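Local coordinates for protein putative hydrolase (PDB 3D6L) that forms a hexameric hot dog fold thioesterase and probably hydrolyses long-chain fatty acyl-CoA thioesters, at residues L9-M14 and L30-L35. Numbering follows the deposited sequence.
Sequences LKIVAM and LSQIDL
L9 meets the helix through one methyl: CD2 lies 3.5 Å from the carbonyl O of Q32 and 3.8 Å from CB of L35, so a single branch touches both the helix backbone and the root of L35, about one turn further on. L9 also packs on I39, further along the same helix. K10, pointing away from the helix, lies over strand 68-78 instead, and its backbone bonds to a second subunit. The contact joins the two elements that define the hot dog fold: helix 26-42 is the sausage and the antiparallel sheet the bun. Strand 9-12, outermost in its own chain, runs nearly antiparallel to helix segment 30-35, at 157° and with a closest axis approach of 9.5 Å. I11 faces the helix again and crosses the side chain of Q32 at a slant. Its CG1 reaches Q32 OE1 at 3.6 Å, while its CD1 rests 3.8 Å from Q32 CG. A bend at chi2 (-41°) folds the glutamine chain, and its NE2 is hydrogen-bonded to the carbonyl O of W28 one turn earlier. That bond would limit rotation of the amide, leaving its oxygen beside CG1 and CD1 of I11. Beyond the strand's end, A13 packs on W28, earlier in the same helix.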
ATOM      1  N   LEU A   9       0.715  16.037 -12.944  1.00 23.64           N
ATOM      2  CA  LEU A   9       1.289  14.904 -12.232  1.00 22.40           C
ATOM      3  C   LEU A   9       2.264  14.172 -13.128  1.00 21.34           C
ATOM      4  O   LEU A   9       2.085  14.127 -14.343  1.00 20.94           O
ATOM      5  CB  LEU A   9       0.197  13.936 -11.772  1.00 22.44           C
ATOM      6  CG  LEU A   9      -0.126  13.802 -10.283  1.00 22.94           C
ATOM      7  CD1 LEU A   9      -0.363  15.141  -9.613  1.00 23.36           C
ATOM      8  CD2 LEU A   9      -1.344  12.903 -10.092  1.00 23.01           C
ATOM      9  N   LYS A  10       3.290  13.597 -12.505  1.00 20.38           N
ATOM     10  CA  LYS A  10       4.292  12.784 -13.174  1.00 19.68           C
ATOM     11  C   LYS A  10       4.773  11.707 -12.175  1.00 19.29           C
ATOM     12  O   LYS A  10       5.394  12.015 -11.150  1.00 18.95           O
ATOM     13  CB  LYS A  10       5.432  13.678 -13.668  1.00 19.60           C
ATOM     14  CG  LYS A  10       6.317  13.082 -14.748  1.00 21.09           C
ATOM     15  CD  LYS A  10       6.888  14.194 -15.640  1.00 23.66           C
ATOM     16  CE  LYS A  10       8.343  13.939 -16.079  1.00 24.88           C
ATOM     17  NZ  LYS A  10       8.502  12.954 -17.190  1.00 26.15           N
ATOM     18  N   ILE A  11       4.449  10.448 -12.468  1.00 18.62           N
ATOM     19  CA  ILE A  11       4.691   9.335 -11.556  1.00 18.34           C
ATOM     20  C   ILE A  11       5.296   8.215 -12.349  1.00 17.83           C
ATOM     21  O   ILE A  11       5.070   8.122 -13.553  1.00 17.99           O
ATOM     22  CB  ILE A  11       3.376   8.726 -10.982  1.00 18.48           C
ATOM     23  CG1 ILE A  11       2.147   9.549 -11.344  1.00 19.32           C
ATOM     24  CG2 ILE A  11       3.469   8.496  -9.494  1.00 18.87           C
ATOM     25  CD1 ILE A  11       1.497   9.095 -12.613  1.00 19.47           C
ATOM     26  N   VAL A  12       6.042   7.345 -11.677  1.00 17.35           N
ATOM     27  CA  VAL A  12       6.467   6.075 -12.274  1.00 16.71           C
ATOM     28  C   VAL A  12       5.422   4.999 -11.952  1.00 16.32           C
ATOM     29  O   VAL A  12       4.930   4.923 -10.827  1.00 16.16           O
ATOM     30  CB  VAL A  12       7.836   5.631 -11.735  1.00 16.53           C
ATOM     31  CG1 VAL A  12       8.344   4.437 -12.519  1.00 16.41           C
ATOM     32  CG2 VAL A  12       8.844   6.780 -11.798  1.00 16.59           C
ATOM     33  N   ALA A  13       5.072   4.181 -12.937  1.00 16.07           N
ATOM     34  CA  ALA A  13       4.191   3.037 -12.690  1.00 15.81           C
ATOM     35  C   ALA A  13       5.003   1.893 -12.082  1.00 15.75           C
ATOM     36  O   ALA A  13       5.914   1.365 -12.716  1.00 15.90           O
ATOM     37  CB  ALA A  13       3.497   2.601 -13.964  1.00 15.15           C
ATOM     38  N   MET A  14       4.674   1.521 -10.850  1.00 15.92           N
ATOM     39  CA  MET A  14       5.434   0.513 -10.114  1.00 15.94           C
ATOM     40  C   MET A  14       4.810  -0.885 -10.209  1.00 16.02           C
ATOM     41  O   MET A  14       3.611  -1.016 -10.467  1.00 16.44           O
ATOM     42  CB  MET A  14       5.603   0.955  -8.661  1.00 16.01           C
ATOM     43  CG  MET A  14       6.405   2.254  -8.504  1.00 16.45           C
ATOM     44  SD  MET A  14       8.154   2.132  -8.984  1.00 17.53           S
ATOM     45  CE  MET A  14       8.851   1.263  -7.571  1.00 16.74           C
ATOM     46  N   LEU A  30      -6.819   5.992 -13.122  1.00 13.40           N
ATOM     47  CA  LEU A  30      -7.945   6.845 -12.764  1.00 13.48           C
ATOM     48  C   LEU A  30      -7.704   7.677 -11.505  1.00 13.41           C
ATOM     49  O   LEU A  30      -8.248   8.772 -11.377  1.00 13.59           O
ATOM     50  CB  LEU A  30      -9.202   5.986 -12.620  1.00 13.70           C
ATOM     51  CG  LEU A  30     -10.236   6.039 -13.751  1.00 14.06           C
ATOM     52  CD1 LEU A  30      -9.626   6.411 -15.084  1.00 15.44           C
ATOM     53  CD2 LEU A  30     -10.942   4.713 -13.866  1.00 14.75           C
ATOM     54  N   SER A  31      -6.901   7.146 -10.579  1.00 13.39           N
ATOM     55  CA  SER A  31      -6.478   7.874  -9.374  1.00 13.09           C
ATOM     56  C   SER A  31      -5.604   9.058  -9.762  1.00 13.24           C
ATOM     57  O   SER A  31      -5.818  10.183  -9.283  1.00 12.98           O
ATOM     58  CB  SER A  31      -5.698   6.963  -8.420  1.00 12.88           C
ATOM     59  OG  SER A  31      -6.449   5.814  -8.071  1.00 12.43           O
ATOM     60  N   GLN A  32      -4.623   8.795 -10.630  1.00 13.09           N
ATOM     61  CA  GLN A  32      -3.766   9.838 -11.182  1.00 13.42           C
ATOM     62  C   GLN A  32      -4.574  10.918 -11.901  1.00 13.38           C
ATOM     63  O   GLN A  32      -4.286  12.114 -11.769  1.00 13.04           O
ATOM     64  CB  GLN A  32      -2.728   9.246 -12.139  1.00 13.47           C
ATOM     65  CG  GLN A  32      -1.990   8.003 -11.626  1.00 15.09           C
ATOM     66  CD  GLN A  32      -1.593   8.060 -10.138  1.00 16.88           C
ATOM     67  OE1 GLN A  32      -1.010   9.044  -9.660  1.00 15.84           O
ATOM     68  NE2 GLN A  32      -1.906   6.981  -9.407  1.00 16.96           N
ATOM     69  N   ILE A  33      -5.590  10.488 -12.651  1.00 13.67           N
ATOM     70  CA  ILE A  33      -6.453  11.409 -13.403  1.00 13.58           C
ATOM     71  C   ILE A  33      -7.236  12.302 -12.451  1.00 13.98           C
ATOM     72  O   ILE A  33      -7.250  13.527 -12.611  1.00 14.05           O
ATOM     73  CB  ILE A  33      -7.391  10.646 -14.364  1.00 13.49           C
ATOM     74  CG1 ILE A  33      -6.568  10.062 -15.523  1.00 13.27           C
ATOM     75  CG2 ILE A  33      -8.512  11.547 -14.877  1.00 12.57           C
ATOM     76  CD1 ILE A  33      -7.268   8.982 -16.331  1.00 12.36           C
ATOM     77  N   ASP A  34      -7.859  11.688 -11.447  1.00 14.23           N
ATOM     78  CA  ASP A  34      -8.642  12.423 -10.471  1.00 14.65           C
ATOM     79  C   ASP A  34      -7.787  13.467  -9.755  1.00 14.66           C
ATOM     80  O   ASP A  34      -8.193  14.623  -9.617  1.00 15.05           O
ATOM     81  CB  ASP A  34      -9.301  11.465  -9.475  1.00 15.06           C
ATOM     82  CG  ASP A  34     -10.427  12.126  -8.685  1.00 16.75           C
ATOM     83  OD1 ASP A  34     -10.822  13.263  -9.026  1.00 18.91           O
ATOM     84  OD2 ASP A  34     -10.930  11.516  -7.721  1.00 19.36           O
ATOM     85  N   LEU A  35      -6.588  13.073  -9.336  1.00 14.66           N
ATOM     86  CA  LEU A  35      -5.665  13.987  -8.656  1.00 14.57           C
ATOM     87  C   LEU A  35      -5.104  15.105  -9.549  1.00 14.79           C
ATOM     88  O   LEU A  35      -5.006  16.260  -9.110  1.00 14.90           O
ATOM     89  CB  LEU A  35      -4.526  13.208  -8.001  1.00 14.20           C
ATOM     90  CG  LEU A  35      -4.871  12.381  -6.761  1.00 14.15           C
ATOM     91  CD1 LEU A  35      -3.669  11.527  -6.351  1.00 13.50           C
ATOM     92  CD2 LEU A  35      -5.358  13.257  -5.594  1.00 12.43           C
TER